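Local coordinates for adhesion G-protein coupled receptor G6 (Danio rerio, PDB 6V55) that acts as an adhesion G-protein coupled receptor linked to myelination, with a calcium-binding, glycosylated extracellular region that probably engages partners outside the cell, at residues W215-G220 against I240-S245; N607-V612 against P636-D641; L625-A630 against I672-F677. All blocks are in the same frame, centred on the assembly; numbering follows the deposited sequence.

Contact 1. Residues W215-G220 against I240-S245; sequences WTKSSG and IYTLQS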
loop_
_atom_site.group_PDB
_atom_site.type_symbol
_atom_site.label_atom_id
_atom_site.label_comp_id
_atom_site.label_asym_id
_atom_site.label_seq_id
_atom_site.Cartn_x
_atom_site.Cartn_y
_atom_site.Cartn_z
ATOM N N TRP A 215 -51.513 16.673 8.166
ATOM C CA TRP A 215 -52.574 17.662 8.032
ATOM C C TRP A 215 -53.076 17.602 6.603
ATOM O O TRP A 215 -52.272 17.375 5.706
ATOM C CB TRP A 215 -52.057 19.066 8.347
ATOM C CG TRP A 215 -53.040 20.157 8.086
ATOM C CD1 TRP A 215 -54.169 20.431 8.801
ATOM C CD2 TRP A 215 -52.975 21.145 7.043
ATOM N NE1 TRP A 215 -54.804 21.529 8.283
ATOM C CE2 TRP A 215 -54.101 21.983 7.195
ATOM C CE3 TRP A 215 -52.073 21.403 6.000
ATOM C CZ2 TRP A 215 -54.353 23.061 6.342
ATOM C CZ3 TRP A 215 -52.326 22.473 5.154
ATOM C CH2 TRP A 215 -53.470 23.280 5.326
ATOM N N THR A 216 -54.396 17.741 6.398
ATOM C CA THR A 216 -54.958 18.128 5.103
ATOM C C THR A 216 -55.858 19.340 5.287
ATOM O O THR A 216 -56.528 19.474 6.311
ATOM C CB THR A 216 -55.821 17.060 4.430
ATOM O OG1 THR A 216 -57.009 16.874 5.198
ATOM C CG2 THR A 216 -55.138 15.770 4.296
ATOM N N LYS A 217 -55.901 20.207 4.269
ATOM C CA LYS A 217 -56.808 21.350 4.315
ATOM C C LYS A 217 -58.273 20.932 4.196
ATOM O O LYS A 217 -59.140 21.507 4.881
ATOM C CB LYS A 217 -56.449 22.337 3.200
ATOM C CG LYS A 217 -57.140 23.672 3.291
ATOM C CD LYS A 217 -57.061 24.382 1.987
ATOM C CE LYS A 217 -57.734 25.701 2.110
ATOM N NZ LYS A 217 -57.292 26.651 1.043
ATOM N N SER A 218 -58.537 19.907 3.368
ATOM C CA SER A 218 -59.885 19.573 2.915
ATOM C C SER A 218 -60.754 19.045 4.038
ATOM O O SER A 218 -61.938 19.383 4.105
ATOM C CB SER A 218 -59.819 18.546 1.783
ATOM O OG SER A 218 -59.379 17.284 2.255
ATOM N N SER A 219 -60.181 18.275 4.960
ATOM C CA SER A 219 -60.912 17.850 6.144
ATOM C C SER A 219 -60.568 18.637 7.397
ATOM O O SER A 219 -61.353 18.622 8.351
ATOM C CB SER A 219 -60.650 16.366 6.413
ATOM O OG SER A 219 -59.285 16.076 6.165
ATOM N N GLY A 220 -59.419 19.312 7.430
ATOM C CA GLY A 220 -58.905 19.820 8.685
ATOM C C GLY A 220 -58.330 18.758 9.583
ATOM O O GLY A 220 -58.072 19.033 10.754
ATOM N N ILE A 240 -59.401 26.989 6.309
ATOM C CA ILE A 240 -59.369 28.296 5.672
ATOM C C ILE A 240 -57.991 28.614 5.070
ATOM O O ILE A 240 -57.887 29.389 4.113
ATOM C CB ILE A 240 -59.817 29.290 6.768
ATOM C CG1 ILE A 240 -61.226 28.934 7.194
ATOM C CG2 ILE A 240 -59.855 30.718 6.356
ATOM C CD1 ILE A 240 -62.239 28.929 6.059
ATOM N N TYR A 241 -56.931 27.976 5.549
ATOM C CA TYR A 241 -55.580 28.427 5.260
ATOM C C TYR A 241 -54.890 27.544 4.235
ATOM O O TYR A 241 -55.165 26.350 4.108
ATOM C CB TYR A 241 -54.742 28.484 6.534
ATOM C CG TYR A 241 -55.321 29.454 7.520
ATOM C CD1 TYR A 241 -55.260 30.825 7.287
ATOM C CD2 TYR A 241 -55.968 29.002 8.673
ATOM C CE1 TYR A 241 -55.810 31.727 8.192
ATOM C CE2 TYR A 241 -56.521 29.892 9.581
ATOM C CZ TYR A 241 -56.435 31.252 9.333
ATOM O OH TYR A 241 -56.984 32.139 10.228
ATOM N N THR A 242 -53.970 28.161 3.514
ATOM C CA THR A 242 -53.110 27.490 2.557
ATOM C C THR A 242 -51.691 27.946 2.845
ATOM O O THR A 242 -51.455 29.139 3.060
ATOM C CB THR A 242 -53.527 27.843 1.116
ATOM O OG1 THR A 242 -54.908 27.500 0.911
ATOM C CG2 THR A 242 -52.658 27.131 0.089
ATOM N N LEU A 243 -50.753 27.011 2.882
ATOM C CA LEU A 243 -49.365 27.381 3.120
ATOM C C LEU A 243 -48.742 27.806 1.795
ATOM O O LEU A 243 -48.681 27.006 0.859
ATOM C CB LEU A 243 -48.613 26.211 3.753
ATOM C CG LEU A 243 -49.272 25.581 4.989
ATOM C CD1 LEU A 243 -48.472 24.392 5.510
ATOM C CD2 LEU A 243 -49.462 26.621 6.076
ATOM N N GLN A 244 -48.299 29.060 1.704
ATOM C CA GLN A 244 -47.830 29.576 0.428
ATOM C C GLN A 244 -46.419 29.089 0.103
ATOM O O GLN A 244 -45.705 28.526 0.941
ATOM C CB GLN A 244 -47.854 31.101 0.410
ATOM C CG GLN A 244 -49.106 31.727 -0.231
ATOM C CD GLN A 244 -49.321 31.349 -1.704
ATOM O OE1 GLN A 244 -48.367 31.165 -2.473
ATOM N NE2 GLN A 244 -50.592 31.257 -2.106
ATOM N N SER A 245 -46.023 29.339 -1.145
ATOM C CA SER A 245 -44.724 28.951 -1.672
ATOM C C SER A 245 -43.596 29.774 -1.056
ATOM O O SER A 245 -43.814 30.800 -0.394
ATOM C CB SER A 245 -44.685 29.133 -3.188
ATOM O OG SER A 245 -45.051 27.948 -3.864
#

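Contact 2. Residues N607-V612 against P636-D641; sequences NLVVGV and PQIDFD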
loop_
_atom_site.group_PDB
_atom_site.type_symbol
_atom_site.label_atom_id
_atom_site.label_comp_id
_atom_site.label_asym_id
_atom_site.label_seq_id
_atom_site.Cartn_x
_atom_site.Cartn_y
_atom_site.Cartn_z
ATOM N N ASN A 607 22.442 -4.348 -23.044
ATOM C CA ASN A 607 23.859 -4.073 -23.285
ATOM C C ASN A 607 24.637 -5.224 -23.931
ATOM O O ASN A 607 25.874 -5.152 -23.996
ATOM C CB ASN A 607 24.569 -3.700 -21.984
ATOM C CG ASN A 607 23.905 -2.568 -21.267
ATOM O OD1 ASN A 607 23.851 -1.441 -21.771
ATOM N ND2 ASN A 607 23.412 -2.846 -20.060
ATOM N N LEU A 608 23.963 -6.277 -24.401
ATOM C CA LEU A 608 24.638 -7.485 -24.862
ATOM C C LEU A 608 23.757 -8.215 -25.862
ATOM O O LEU A 608 22.635 -8.608 -25.529
ATOM C CB LEU A 608 24.948 -8.428 -23.702
ATOM C CG LEU A 608 25.642 -9.726 -24.120
ATOM C CD1 LEU A 608 27.028 -9.459 -24.647
ATOM C CD2 LEU A 608 25.688 -10.738 -23.001
ATOM N N VAL A 609 24.271 -8.425 -27.069
ATOM C CA VAL A 609 23.615 -9.295 -28.036
ATOM C C VAL A 609 24.613 -10.361 -28.464
ATOM O O VAL A 609 25.790 -10.054 -28.698
ATOM C CB VAL A 609 23.046 -8.498 -29.228
ATOM C CG1 VAL A 609 24.068 -7.546 -29.850
ATOM C CG2 VAL A 609 22.451 -9.409 -30.243
ATOM N N VAL A 610 24.187 -11.631 -28.429
ATOM C CA VAL A 610 25.044 -12.726 -28.878
ATOM C C VAL A 610 24.292 -13.477 -29.963
ATOM O O VAL A 610 23.056 -13.519 -29.986
ATOM C CB VAL A 610 25.516 -13.694 -27.751
ATOM C CG1 VAL A 610 26.192 -12.931 -26.596
ATOM C CG2 VAL A 610 24.413 -14.615 -27.229
ATOM N N GLY A 611 25.045 -14.021 -30.902
ATOM C CA GLY A 611 24.440 -14.676 -32.048
ATOM C C GLY A 611 25.273 -15.851 -32.488
ATOM O O GLY A 611 26.501 -15.852 -32.357
ATOM N N VAL A 612 24.594 -16.871 -32.982
ATOM C CA VAL A 612 25.237 -18.011 -33.610
ATOM C C VAL A 612 24.599 -18.146 -34.976
ATOM O O VAL A 612 23.429 -17.793 -35.158
ATOM C CB VAL A 612 25.071 -19.304 -32.797
ATOM C CG1 VAL A 612 26.053 -19.324 -31.667
ATOM C CG2 VAL A 612 23.671 -19.383 -32.231
ATOM N N PRO A 636 20.645 -3.720 -29.326
ATOM C CA PRO A 636 21.393 -3.971 -30.562
ATOM C C PRO A 636 21.073 -5.338 -31.153
ATOM O O PRO A 636 20.761 -6.297 -30.439
ATOM C CB PRO A 636 22.861 -3.867 -30.120
ATOM C CG PRO A 636 22.846 -4.147 -28.663
ATOM C CD PRO A 636 21.527 -3.686 -28.142
ATOM N N GLN A 637 21.139 -5.403 -32.483
ATOM C CA GLN A 637 20.813 -6.587 -33.268
ATOM C C GLN A 637 22.036 -7.039 -34.064
ATOM O O GLN A 637 23.059 -6.356 -34.113
ATOM C CB GLN A 637 19.650 -6.291 -34.218
ATOM C CG GLN A 637 18.647 -7.411 -34.436
ATOM C CD GLN A 637 17.479 -6.932 -35.280
ATOM O OE1 GLN A 637 17.143 -5.743 -35.264
ATOM N NE2 GLN A 637 16.859 -7.849 -36.030
ATOM N N ILE A 638 21.935 -8.204 -34.705
ATOM C CA ILE A 638 23.041 -8.770 -35.465
ATOM C C ILE A 638 22.595 -8.986 -36.904
ATOM O O ILE A 638 21.621 -9.705 -37.157
ATOM C CB ILE A 638 23.550 -10.081 -34.855
ATOM C CG1 ILE A 638 24.246 -9.799 -33.538
ATOM C CG2 ILE A 638 24.560 -10.769 -35.780
ATOM C CD1 ILE A 638 24.611 -11.063 -32.799
ATOM N N ASP A 639 23.309 -8.359 -37.839
ATOM C CA ASP A 639 23.226 -8.668 -39.262
ATOM C C ASP A 639 24.270 -9.737 -39.576
ATOM O O ASP A 639 25.470 -9.512 -39.381
ATOM C CB ASP A 639 23.481 -7.398 -40.074
ATOM C CG ASP A 639 22.959 -7.471 -41.506
ATOM O OD1 ASP A 639 23.027 -8.541 -42.162
ATOM O OD2 ASP A 639 22.503 -6.411 -41.992
ATOM N N PHE A 640 23.825 -10.885 -40.088
ATOM C CA PHE A 640 24.738 -11.994 -40.342
ATOM C C PHE A 640 25.299 -12.020 -41.758
ATOM O O PHE A 640 26.251 -12.764 -42.018
ATOM C CB PHE A 640 24.035 -13.327 -40.082
ATOM C CG PHE A 640 23.877 -13.661 -38.622
ATOM C CD1 PHE A 640 22.666 -13.426 -37.974
ATOM C CD2 PHE A 640 24.932 -14.225 -37.901
ATOM C CE1 PHE A 640 22.510 -13.736 -36.649
ATOM C CE2 PHE A 640 24.781 -14.548 -36.558
ATOM C CZ PHE A 640 23.573 -14.300 -35.934
ATOM N N ASP A 641 24.720 -11.267 -42.686
ATOM C CA ASP A 641 25.069 -11.371 -44.096
ATOM C C ASP A 641 25.799 -10.154 -44.624
ATOM O O ASP A 641 26.786 -10.293 -45.341
ATOM C CB ASP A 641 23.802 -11.590 -44.933
ATOM C CG ASP A 641 23.074 -12.880 -44.575
ATOM O OD1 ASP A 641 23.634 -13.703 -43.811
ATOM O OD2 ASP A 641 21.931 -13.068 -45.057
#

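Contact 3. Residues L625-A630 against I672-F677; sequences LSAFIA and INFMFF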
loop_
_atom_site.group_PDB
_atom_site.type_symbol
_atom_site.label_atom_id
_atom_site.label_comp_id
_atom_site.label_asym_id
_atom_site.label_seq_id
_atom_site.Cartn_x
_atom_site.Cartn_y
_atom_site.Cartn_z
ATOM N N LEU A 625 29.740 -9.984 -40.965
ATOM C CA LEU A 625 28.751 -9.944 -39.897
ATOM C C LEU A 625 28.813 -8.575 -39.242
ATOM O O LEU A 625 29.866 -7.929 -39.240
ATOM C CB LEU A 625 28.985 -11.031 -38.836
ATOM C CG LEU A 625 29.037 -12.507 -39.226
ATOM C CD1 LEU A 625 30.470 -12.952 -39.492
ATOM C CD2 LEU A 625 28.469 -13.313 -38.096
ATOM N N SER A 626 27.691 -8.157 -38.649
ATOM C CA SER A 626 27.481 -6.751 -38.337
ATOM C C SER A 626 26.543 -6.586 -37.146
ATOM O O SER A 626 25.527 -7.277 -37.036
ATOM C CB SER A 626 26.902 -6.029 -39.557
ATOM O OG SER A 626 27.072 -4.630 -39.476
ATOM N N ALA A 627 26.879 -5.646 -36.269
ATOM C CA ALA A 627 26.044 -5.282 -35.134
ATOM C C ALA A 627 25.499 -3.870 -35.312
ATOM O O ALA A 627 26.234 -2.951 -35.690
ATOM C CB ALA A 627 26.835 -5.375 -33.831
ATOM N N PHE A 628 24.220 -3.687 -34.999
ATOM C CA PHE A 628 23.538 -2.426 -35.255
ATOM C C PHE A 628 22.323 -2.326 -34.337
ATOM O O PHE A 628 21.866 -3.331 -33.783
ATOM C CB PHE A 628 23.143 -2.308 -36.740
ATOM C CG PHE A 628 21.978 -3.193 -37.152
ATOM C CD1 PHE A 628 22.146 -4.573 -37.345
ATOM C CD2 PHE A 628 20.720 -2.638 -37.376
ATOM C CE1 PHE A 628 21.083 -5.383 -37.737
ATOM C CE2 PHE A 628 19.643 -3.440 -37.763
ATOM C CZ PHE A 628 19.829 -4.815 -37.948
ATOM N N ILE A 629 21.815 -1.091 -34.173
ATOM C CA ILE A 629 20.560 -0.806 -33.468
ATOM C C ILE A 629 19.588 -0.152 -34.439
ATOM O O ILE A 629 19.907 0.880 -35.043
ATOM C CB ILE A 629 20.751 0.112 -32.247
ATOM C CG1 ILE A 629 22.064 -0.175 -31.513
ATOM C CG2 ILE A 629 19.570 -0.042 -31.323
ATOM C CD1 ILE A 629 22.282 0.700 -30.280
ATOM N N ALA A 630 18.388 -0.714 -34.547
ATOM C CA ALA A 630 17.460 -0.326 -35.600
ATOM C C ALA A 630 16.645 0.913 -35.203
ATOM O O ALA A 630 16.973 1.642 -34.260
ATOM C CB ALA A 630 16.560 -1.507 -35.967
ATOM N N ILE A 672 29.485 -19.963 -36.801
ATOM C CA ILE A 672 30.104 -18.666 -36.546
ATOM C C ILE A 672 29.435 -18.093 -35.313
ATOM O O ILE A 672 28.210 -18.151 -35.194
ATOM C CB ILE A 672 29.953 -17.698 -37.730
ATOM C CG1 ILE A 672 30.209 -18.436 -39.038
ATOM C CG2 ILE A 672 30.900 -16.501 -37.560
ATOM C CD1 ILE A 672 30.345 -17.561 -40.259
ATOM N N ASN A 673 30.231 -17.568 -34.396
ATOM C CA ASN A 673 29.755 -16.935 -33.178
ATOM C C ASN A 673 29.976 -15.433 -33.271
ATOM O O ASN A 673 30.961 -14.975 -33.846
ATOM C CB ASN A 673 30.507 -17.486 -31.966
ATOM C CG ASN A 673 30.424 -19.002 -31.873
ATOM O OD1 ASN A 673 29.388 -19.580 -32.162
ATOM N ND2 ASN A 673 31.522 -19.651 -31.488
ATOM N N PHE A 674 29.079 -14.659 -32.682
ATOM C CA PHE A 674 29.247 -13.212 -32.723
ATOM C C PHE A 674 28.670 -12.656 -31.434
ATOM O O PHE A 674 27.558 -13.024 -31.057
ATOM C CB PHE A 674 28.539 -12.635 -33.957
ATOM C CG PHE A 674 28.797 -11.172 -34.212
ATOM C CD1 PHE A 674 27.998 -10.189 -33.617
ATOM C CD2 PHE A 674 29.770 -10.774 -35.114
ATOM C CE1 PHE A 674 28.206 -8.842 -33.858
ATOM C CE2 PHE A 674 29.984 -9.412 -35.373
ATOM C CZ PHE A 674 29.185 -8.450 -34.746
ATOM N N MET A 675 29.425 -11.791 -30.754
ATOM C CA MET A 675 28.955 -11.072 -29.568
ATOM C C MET A 675 29.266 -9.590 -29.718
ATOM O O MET A 675 30.347 -9.218 -30.187
ATOM C CB MET A 675 29.615 -11.578 -28.276
ATOM C CG MET A 675 29.617 -13.080 -28.121
ATOM S SD MET A 675 30.460 -13.689 -26.677
ATOM C CE MET A 675 31.414 -14.975 -27.491
ATOM N N PHE A 676 28.323 -8.742 -29.321
ATOM C CA PHE A 676 28.541 -7.301 -29.280
ATOM C C PHE A 676 28.319 -6.841 -27.849
ATOM O O PHE A 676 27.238 -7.056 -27.287
ATOM C CB PHE A 676 27.603 -6.577 -30.253
ATOM C CG PHE A 676 27.676 -5.078 -30.176
ATOM C CD1 PHE A 676 26.708 -4.346 -29.474
ATOM C CD2 PHE A 676 28.695 -4.399 -30.820
ATOM C CE1 PHE A 676 26.783 -2.967 -29.397
ATOM C CE2 PHE A 676 28.775 -3.015 -30.764
ATOM C CZ PHE A 676 27.824 -2.297 -30.044
ATOM N N PHE A 677 29.330 -6.209 -27.259
ATOM C CA PHE A 677 29.233 -5.698 -25.894
ATOM C C PHE A 677 28.985 -4.195 -25.964
ATOM O O PHE A 677 29.865 -3.427 -26.362
ATOM C CB PHE A 677 30.494 -6.020 -25.099
ATOM C CG PHE A 677 30.615 -7.467 -24.703
ATOM C CD1 PHE A 677 31.163 -8.404 -25.579
ATOM C CD2 PHE A 677 30.192 -7.892 -23.444
ATOM C CE1 PHE A 677 31.279 -9.739 -25.216
ATOM C CE2 PHE A 677 30.313 -9.234 -23.063
ATOM C CZ PHE A 677 30.862 -10.150 -23.954
#

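Contact 1. Residues W215-G220 against I240-S245
With CG anti to the backbone N in both Trp215 (chi1 173°) and Lys217 (chi1 -169°), the indole and the fully extended lysine chain swing from the end of strand 209-216 toward the loop 240-245. The setting is the pentraxin-family domain, a concanavalin-like sandwich, where this loop leads on to strand 248-251 of the second sheet. Tyr241 offers its carbonyl oxygen rather than its ring: the lysine methylenes run past it, with CE of Lys217 3.3 Å from Tyr241 O, and CH2 of Trp215 meets the same oxygen edge-on, in the indole plane, at 3.7 Å. One face of that indole lies under the backbone N of Lys217, while its NE1 is hydrogen-bonded to Ser238. On the six-membered ring, CZ3 of Trp215 has an apolar contact with CD1 of Leu243 at 4.3 Å, and both side chains touch Ile188 of strand 185-188 in the opposing sheet. The ammonium group is placed by the straight chain, and Thr242 turns its hydroxyl beside its own backbone N (chi1 -57°) to receive it. Crossing the threonine obliquely, Lys217 NZ donates a short hydrogen bond of 2.5 Å to Thr242 OG1.

Contact 2. Residues N607-V612 against P636-D641
Val609 leaves strand 608-612 toward the segment 636-641, and its CB already sits 3.4 Å from the carbonyl O of Pro636, an oxygen that also accepts a hydrogen bond from Ser604 OG. From there the branches part. CG1, in the crowded position between the backbone N and the carbonyl carbon (chi1 50°), reaches the proline ring, 3.8 Å from Pro636 CG, and CG2, anti to the backbone N, lies 3.7 Å from CD1 of Ile638, whose side chain it crosses obliquely. An alanine here would retain the approach of CB to Pro636 O but would probably loosen the packing against the proline ring and Ile638, since both methyls would be gone. The two strands belong to the facing sheets of a beta-sandwich, consistent with the GAIN domain of adhesion receptors, and their axes run in roughly the same direction, 35° apart. Further along, CD1 of Ile638 ends 3.5 Å from the backbone N of Gly611; a CB on that glycine would collide with this methyl and with CZ of Phe640. Phe640 turns its ring edge to Gly611, CZ standing 4.0 Å from Gly611 CA; the same CZ is 3.6 Å from Val612 O. CG2 of Ile638 is seated over the centre of one face of the same ring, 3.6 Å above its plane.

Contact 3. Residues L625-A630 against I672-F677
Phe674 slides its ring past Leu625 and under the following backbone, so that CD2 of Phe674 is 3.8 Å from CB of Leu625. At the far tip of the ring, Phe674 CZ lies 4.0 Å from Ser626 C. The ring edge then meets the next inward-facing residue: CE1 of Phe674 is 3.7 Å from CB of Ala627. That methyl has a second aromatic neighbour, CD2 of Phe676, also at 3.7 Å. Both phenylalanines hold CG anti to the backbone N (chi1 -172° in Phe674, 175° in Phe676), and being two residues apart on one strand they project from the same side, with ring planes nearly parallel. At the other end Leu625 crosses Ile672 obliquely, its CD2 4.0 Å from Ile672 CG2. Strands 625-628 and 672-677 come from the two sheets of the GAIN-type beta-sandwich, their axes 8.2 Å apart at closest and inclined by 26°. Phe674 also reaches Ile638, and Phe676 meets the ring of Tyr696, so the layer continues beyond this pair of strands. Leu625 and Ala627 make backbone hydrogen bonds to Val651 and Ala649 of strand 649-653 in their own sheet, and Ala627 also to Leu648 just before it. What joins the strands is carbon against carbon, which implies that shape and dispersion, rather than directional polar bonds, set how the sheets fit here.

In the fold
Contacts 2 and 3 are parts of one sandwich core, with centres only about 3 Å apart. Each pairs one strand from each sheet: 608-614 and 671-677 are neighbours in one, 637-639 and 623-628 in the other, and the segments alternate along the chain. The second pair is joined by probable hydrogen bonds of 2.6 Å, from Gln637 N to Phe628 O and from Asp639 N to Ser626 O. An N-acetylglucosamine of an attached glycan lies about 11 Å from the side chain of Val612, and such a sugar about 12 Å from that of Phe676. Contact 1 belongs to the separate pentraxin-family domain, about 93 Å from contact 2 and 95 Å from contact 3, centre to centre.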